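Local coordinates for glyoxalase family protein (Bacillus cereus, PDB 1ZSW) that is of unknown function but binds a zinc ion and is probably a metalloenzyme built on the vicinal oxygen chelate fold, at residues W118-R121 with F122-F125; M194-T197 with L198-F202; E261-V264 with K265-F269. All coordinates share one frame; numbering follows the deposited sequence. Where two conformers were deposited one is given.

Contact 1 (W118-R121 with F122-F125)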
# COMPACT_ATOMS: atom_id res chain seq x y z
N TRP A 118 -11.71 17.45 4.06
CA TRP A 118 -10.32 17.35 3.63
C TRP A 118 -9.78 18.52 2.83
O TRP A 118 -8.65 18.97 3.04
CB TRP A 118 -10.11 16.00 2.92
CG TRP A 118 -10.01 14.89 3.99
CD1 TRP A 118 -10.90 13.91 4.24
CD2 TRP A 118 -8.91 14.71 4.87
NE1 TRP A 118 -10.45 13.14 5.32
CE2 TRP A 118 -9.23 13.60 5.70
CE3 TRP A 118 -7.71 15.40 5.08
CZ2 TRP A 118 -8.35 13.15 6.72
CZ3 TRP A 118 -6.82 14.95 6.08
CH2 TRP A 118 -7.19 13.85 6.90
N LYS A 119 -10.61 19.05 1.92
CA LYS A 119 -10.23 20.25 1.19
C LYS A 119 -9.90 21.38 2.16
O LYS A 119 -8.85 22.02 2.03
CB LYS A 119 -11.33 20.67 0.20
CG LYS A 119 -10.87 21.78 -0.75
CD LYS A 119 -11.43 21.59 -2.14
CE LYS A 119 -10.55 22.31 -3.17
NZ LYS A 119 -10.44 23.77 -2.89
N GLU A 120 -10.77 21.64 3.14
CA GLU A 120 -10.45 22.71 4.11
C GLU A 120 -9.19 22.41 4.92
O GLU A 120 -8.34 23.29 5.12
CB GLU A 120 -11.64 23.03 5.03
CG GLU A 120 -11.29 23.91 6.26
CD GLU A 120 -10.70 25.28 5.92
OE1 GLU A 120 -11.13 25.91 4.92
OE2 GLU A 120 -9.81 25.73 6.67
N ARG A 121 -9.04 21.16 5.35
CA ARG A 121 -7.85 20.77 6.11
C ARG A 121 -6.55 20.95 5.32
O ARG A 121 -5.54 21.39 5.85
CB ARG A 121 -8.00 19.32 6.59
CG ARG A 121 -6.91 18.91 7.60
CD ARG A 121 -7.33 17.64 8.35
NE ARG A 121 -6.29 17.28 9.33
CZ ARG A 121 -6.23 17.77 10.57
NH1 ARG A 121 -5.25 17.39 11.38
NH2 ARG A 121 -7.15 18.65 10.98
N PHE A 122 -6.58 20.59 4.04
CA PHE A 122 -5.44 20.77 3.17
C PHE A 122 -5.10 22.25 2.98
O PHE A 122 -3.92 22.62 2.92
CB PHE A 122 -5.71 20.10 1.80
CG PHE A 122 -5.67 18.57 1.84
CD1 PHE A 122 -6.26 17.83 0.82
CD2 PHE A 122 -5.02 17.89 2.87
CE1 PHE A 122 -6.24 16.42 0.81
CE2 PHE A 122 -4.99 16.48 2.89
CZ PHE A 122 -5.59 15.74 1.86
N GLU A 123 -6.13 23.09 2.90
CA GLU A 123 -5.93 24.54 2.81
C GLU A 123 -5.20 25.00 4.07
O GLU A 123 -4.15 25.64 4.01
CB GLU A 123 -7.27 25.28 2.67
CG GLU A 123 -7.99 25.07 1.34
CD GLU A 123 -9.44 25.55 1.37
OE1 GLU A 123 -9.83 26.22 2.35
OE2 GLU A 123 -10.19 25.24 0.42
N LYS A 124 -5.75 24.61 5.22
CA LYS A 124 -5.19 24.97 6.52
C LYS A 124 -3.72 24.56 6.68
O LYS A 124 -2.90 25.31 7.21
CB LYS A 124 -6.04 24.35 7.64
CG LYS A 124 -5.44 24.48 9.04
CD LYS A 124 -5.29 25.94 9.48
CE LYS A 124 -6.64 26.58 9.77
NZ LYS A 124 -7.47 25.70 10.65
N PHE A 125 -3.37 23.37 6.22
CA PHE A 125 -2.03 22.87 6.38
C PHE A 125 -1.10 23.08 5.19
O PHE A 125 0.02 22.56 5.17
CB PHE A 125 -2.08 21.39 6.76
CG PHE A 125 -2.43 21.15 8.20
CD1 PHE A 125 -3.74 20.93 8.57
CD2 PHE A 125 -1.44 21.16 9.18
CE1 PHE A 125 -4.07 20.71 9.90
CE2 PHE A 125 -1.76 20.94 10.52
CZ PHE A 125 -3.07 20.71 10.87
O HOH W 1 -8.41 24.85 -2.01
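Phe-122 folds back onto Trp-118, one helical turn earlier, and brings its CE2 to 3.7 Å from CE3 of the indole. The two ring planes are inclined at 45°. With CG anti to its carbonyl carbon (chi1 -73°), the Phe-122 ring lies back along the helix, and the carbonyl O of Trp-118 sits over one of its faces, 3.2 Å from CG; the same oxygen accepts the nearly straight bond from Phe-122 N. Broad aromatic groups suit these positions because this side of helix 112-124 rests on Leu-141 and Leu-153 of the sheet, while Trp-118 NE1 is satisfied by His-176 O. The helix follows strand 101-109 and precedes strands 138-144 and 150-155, an order consistent with the vicinal oxygen chelate fold of the family.

Glu-123 belongs to the solvent side, where an acid beside a lysine is well placed. In the conformer described, one of two, OE2 makes a long salt bridge of 3.6 Å with Lys-119 NZ, and a water also joins the pair; Lys-119 has a second anionic partner in Glu-131. Lys-124 N donates to Glu-120 O at 2.9 Å.

Phe-125, where the chain leaves helical geometry, still gives its N to Arg-121 O. Its CE1 lies over the centre of the Arg-121 guanidinium, 3.7 Å from CZ, with the two planes 52° apart. Arginine suits the place: its long, extended chain runs alongside the phenyl group and offers it a flat face, while NE and NH1 reach the carbonyls of Val-51 and Asn-50.

Contact 2 (M194-T197 with L198-F202)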
# COMPACT_ATOMS: atom_id res chain seq x y z
N MET A 194 0.88 -6.10 -18.20
CA MET A 194 0.42 -5.93 -16.81
C MET A 194 -0.99 -6.50 -16.64
O MET A 194 -1.27 -7.22 -15.66
CB MET A 194 0.47 -4.44 -16.38
CG MET A 194 -0.09 -4.19 -14.96
SD MET A 194 0.82 -5.07 -13.65
CE MET A 194 2.26 -4.08 -13.64
N ALA A 195 -1.86 -6.22 -17.61
CA ALA A 195 -3.21 -6.76 -17.59
C ALA A 195 -3.21 -8.28 -17.54
O ALA A 195 -3.98 -8.84 -16.77
CB ALA A 195 -4.00 -6.28 -18.83
N SER A 196 -2.37 -8.93 -18.35
CA SER A 196 -2.27 -10.38 -18.36
C SER A 196 -1.83 -10.92 -17.01
O SER A 196 -2.38 -11.89 -16.50
CB SER A 196 -1.27 -10.81 -19.45
OG SER A 196 -1.11 -12.24 -19.44
N THR A 197 -0.86 -10.27 -16.37
CA THR A 197 -0.46 -10.69 -15.03
C THR A 197 -1.62 -10.69 -14.03
O THR A 197 -1.86 -11.69 -13.29
CB THR A 197 0.74 -9.81 -14.52
OG1 THR A 197 1.88 -10.08 -15.34
CG2 THR A 197 1.07 -10.13 -13.04
N LEU A 198 -2.34 -9.58 -14.00
CA LEU A 198 -3.41 -9.38 -13.06
C LEU A 198 -4.56 -10.32 -13.33
O LEU A 198 -5.07 -10.91 -12.39
CB LEU A 198 -3.90 -7.92 -13.06
CG LEU A 198 -2.85 -6.89 -12.63
CD1 LEU A 198 -3.47 -5.52 -12.64
CD2 LEU A 198 -2.33 -7.17 -11.21
N THR A 199 -4.95 -10.48 -14.59
CA THR A 199 -6.14 -11.30 -14.85
C THR A 199 -5.84 -12.77 -14.98
O THR A 199 -6.60 -13.59 -14.46
CB THR A 199 -6.90 -10.84 -16.12
OG1 THR A 199 -6.02 -10.94 -17.26
CG2 THR A 199 -7.38 -9.43 -15.96
N GLU A 200 -4.76 -13.11 -15.68
CA GLU A 200 -4.45 -14.52 -15.95
C GLU A 200 -3.80 -15.24 -14.80
O GLU A 200 -4.06 -16.44 -14.58
CB GLU A 200 -3.61 -14.68 -17.20
CG GLU A 200 -4.25 -14.04 -18.42
CD GLU A 200 -3.36 -14.11 -19.64
OE1 GLU A 200 -2.35 -14.85 -19.59
OE2 GLU A 200 -3.66 -13.40 -20.63
N ILE A 201 -2.95 -14.55 -14.04
CA ILE A 201 -2.37 -15.21 -12.88
C ILE A 201 -3.25 -15.01 -11.66
O ILE A 201 -3.70 -15.96 -11.04
CB ILE A 201 -0.95 -14.68 -12.52
CG1 ILE A 201 -0.02 -14.73 -13.73
CG2 ILE A 201 -0.43 -15.46 -11.29
CD1 ILE A 201 1.41 -14.19 -13.43
N PHE A 202 -3.53 -13.75 -11.35
CA PHE A 202 -4.17 -13.44 -10.09
C PHE A 202 -5.68 -13.43 -10.06
O PHE A 202 -6.28 -13.31 -8.99
CB PHE A 202 -3.57 -12.15 -9.52
CG PHE A 202 -2.11 -12.32 -9.08
CD1 PHE A 202 -1.08 -11.86 -9.86
CD2 PHE A 202 -1.82 -13.05 -7.92
CE1 PHE A 202 0.27 -12.06 -9.47
CE2 PHE A 202 -0.50 -13.26 -7.52
CZ PHE A 202 0.54 -12.77 -8.29
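The ring of Phe-202 approaches Thr-197 obliquely, with CD1 3.5 Å from the carbonyl O of Thr-197 and CE1 4.1 Å from its CG2. One face of the ring carries the neighbouring Ile-201, whose CG2 stands 3.8 Å above the ring centre, and the ring of Trp-260 from helix 254-266 also meets the phenyl group. The other flat group is the carboxylate of Glu-200, at the solvent-facing side: Ser-196 OG lies over its face, 2.9 Å from OE1. The short side chain of serine, one turn earlier, places its hydroxyl close against the carboxylate.

Thr-197 also shares its apolar branch, CG2, with CD1 of Ile-201, and the two side chains run in the same direction. Having CG2 anti to its backbone N (chi1 -66° for OG1) directs the methyl group along the helix toward Ile-201 and Phe-202. On the buried flank Met-194 SD lies 4.2 Å from Leu-198 CG, flexible sulfur against a branched side chain, and Ala-195 is small enough to pack against Phe-216 and Arg-209.

The carbonyl O of Thr-197 receives two amides. Phe-202 N, at 3.3 Å, approaches in the carbonyl plane, while Ile-201 N comes from above it, 46° out of plane. The bond to Phe-202 spans five residues rather than four, so helix 191-201 widens here before the chain turns toward strand 205-209. A pi-type turn thus closes the C-terminal end of this helix, which lies in the second glyoxalase-family region of the chain, consistent with the vicinal oxygen chelate fold.

Contact 3 (E261-V264 with K265-F269); sequences EEQV and KQRGF
Val-264 and Phe-269 meet where helix 254-266 closes in a Schellman motif, Gly-268 taking the positive phi of 90° that glycine tolerates readily, with Gly-268 N bonded to Lys-265 O at 3.0 Å and Phe-269 N giving a weak bond to Val-264 O, while Lys-265 N and Gln-266 N keep regular helical bonds to Glu-261 O and Glu-262 O. Val-264 CG1 comes to 3.6 Å from Phe-269 CB, the two side chains crossing at about a right angle. This apolar pair fits the turn because Val-264 faces inward and Phe-269 reaches Thr-197 and Ile-201 of helix 191-201.

The outer surface is polar. Arg-267 N donates to Gln-263 O at 3.3 Å, and its NH1 curls back to add a weak bond to the same oxygen. Gln-266 NE2 donates to Glu-262 OE2 at 2.7 Å, meeting the oxygen from above the carboxylate plane, 58° out of it; both chains bend at chi2, which brings the amide back over the preceding turn. Glu-261 and Lys-265 run alongside each other, with OE2 and NZ 4.3 Å apart. Glu-261 OE2 is also bonded by Ser-271 OG.

Polar pairs on the outer side thus meet a buried Val-264 set against Phe-202 and Phe-285, and the separated charges of Glu-261 and Lys-265 probably interact through the water that donates to OE2 and accepts from NZ.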
# COMPACT_ATOMS: atom_id res chain seq x y z
N GLU A 261 3.39 -18.49 -4.75
CA GLU A 261 4.79 -18.63 -5.12
C GLU A 261 4.95 -19.56 -6.30
O GLU A 261 5.64 -19.24 -7.25
CB GLU A 261 5.66 -19.11 -3.98
CG GLU A 261 7.10 -19.15 -4.47
CD GLU A 261 8.10 -19.30 -3.37
OE1 GLU A 261 7.82 -20.02 -2.39
OE2 GLU A 261 9.15 -18.65 -3.49
N GLU A 262 4.26 -20.69 -6.24
CA GLU A 262 4.24 -21.61 -7.38
C GLU A 262 3.70 -20.99 -8.67
O GLU A 262 4.29 -21.14 -9.74
CB GLU A 262 3.44 -22.85 -7.01
CG GLU A 262 3.39 -23.88 -8.09
CD GLU A 262 4.68 -24.68 -8.24
OE1 GLU A 262 5.68 -24.41 -7.51
OE2 GLU A 262 4.67 -25.61 -9.11
N GLN A 263 2.57 -20.29 -8.60
CA GLN A 263 2.05 -19.63 -9.79
C GLN A 263 2.98 -18.61 -10.44
O GLN A 263 3.11 -18.54 -11.67
CB GLN A 263 0.69 -18.96 -9.47
CG GLN A 263 -0.34 -19.95 -8.93
CD GLN A 263 -0.59 -21.11 -9.90
OE1 GLN A 263 -0.44 -22.28 -9.55
NE2 GLN A 263 -0.97 -20.78 -11.12
N VAL A 264 3.64 -17.83 -9.60
CA VAL A 264 4.59 -16.82 -10.05
C VAL A 264 5.78 -17.46 -10.76
O VAL A 264 6.16 -17.02 -11.84
CB VAL A 264 5.02 -15.98 -8.84
CG1 VAL A 264 6.26 -15.16 -9.13
CG2 VAL A 264 3.80 -15.11 -8.42
N LYS A 265 6.29 -18.53 -10.18
CA LYS A 265 7.42 -19.26 -10.77
C LYS A 265 7.05 -19.86 -12.13
O LYS A 265 7.84 -19.83 -13.08
CB LYS A 265 7.85 -20.38 -9.82
CG LYS A 265 8.67 -19.93 -8.63
CD LYS A 265 9.35 -21.14 -7.97
CE LYS A 265 10.20 -20.68 -6.82
NZ LYS A 265 10.71 -21.80 -5.98
N GLN A 266 5.84 -20.41 -12.23
CA GLN A 266 5.39 -21.02 -13.49
C GLN A 266 5.31 -20.02 -14.61
O GLN A 266 5.44 -20.38 -15.77
CB GLN A 266 4.04 -21.74 -13.35
CG GLN A 266 4.02 -22.88 -12.31
CD GLN A 266 4.95 -24.06 -12.62
OE1 GLN A 266 5.62 -24.12 -13.66
NE2 GLN A 266 4.98 -25.03 -11.69
N ARG A 267 5.09 -18.74 -14.29
CA ARG A 267 5.01 -17.71 -15.32
C ARG A 267 6.38 -17.05 -15.58
O ARG A 267 6.51 -16.11 -16.38
CB ARG A 267 3.93 -16.67 -14.96
CG ARG A 267 2.58 -17.22 -14.41
CD ARG A 267 1.83 -18.11 -15.37
NE ARG A 267 0.39 -18.19 -15.10
CZ ARG A 267 -0.16 -18.82 -14.06
NH1 ARG A 267 0.60 -19.41 -13.13
NH2 ARG A 267 -1.48 -18.86 -13.94
N GLY A 268 7.42 -17.57 -14.94
CA GLY A 268 8.81 -17.25 -15.31
C GLY A 268 9.32 -16.04 -14.56
O GLY A 268 10.45 -15.56 -14.78
N PHE A 269 8.49 -15.54 -13.65
CA PHE A 269 8.98 -14.52 -12.75
C PHE A 269 9.88 -15.15 -11.69
O PHE A 269 9.75 -16.34 -11.33
CB PHE A 269 7.82 -13.75 -12.10
CG PHE A 269 6.96 -13.01 -13.08
CD1 PHE A 269 5.58 -13.08 -13.01
CD2 PHE A 269 7.54 -12.24 -14.09
CE1 PHE A 269 4.77 -12.38 -13.93
CE2 PHE A 269 6.74 -11.56 -15.01
CZ PHE A 269 5.34 -11.63 -14.90
O HOH W 2 11.51 -19.74 -3.87

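Along the chain the contacts come in series, each at the C-terminal end of a helix: 112-124, then 191-201, then 254-266. Contact 1 stands apart, its centre about 38 Å from that of contact 2 and about 45 Å from that of contact 3, on the opposite side of the molecule and in the first glyoxalase-family region. Contacts 2 and 3 share the second region, about 12 Å apart between centres, and touch: Ile-201 CD1 is 3.8 Å from Phe-269 CE1. Contact 3 rests on the sheet with zinc ligands His-246 and Glu-294, contact 2 on the neighbouring one. One chain thus combines two family regions with a single zinc site, bound by His-33, His-246 and Glu-294.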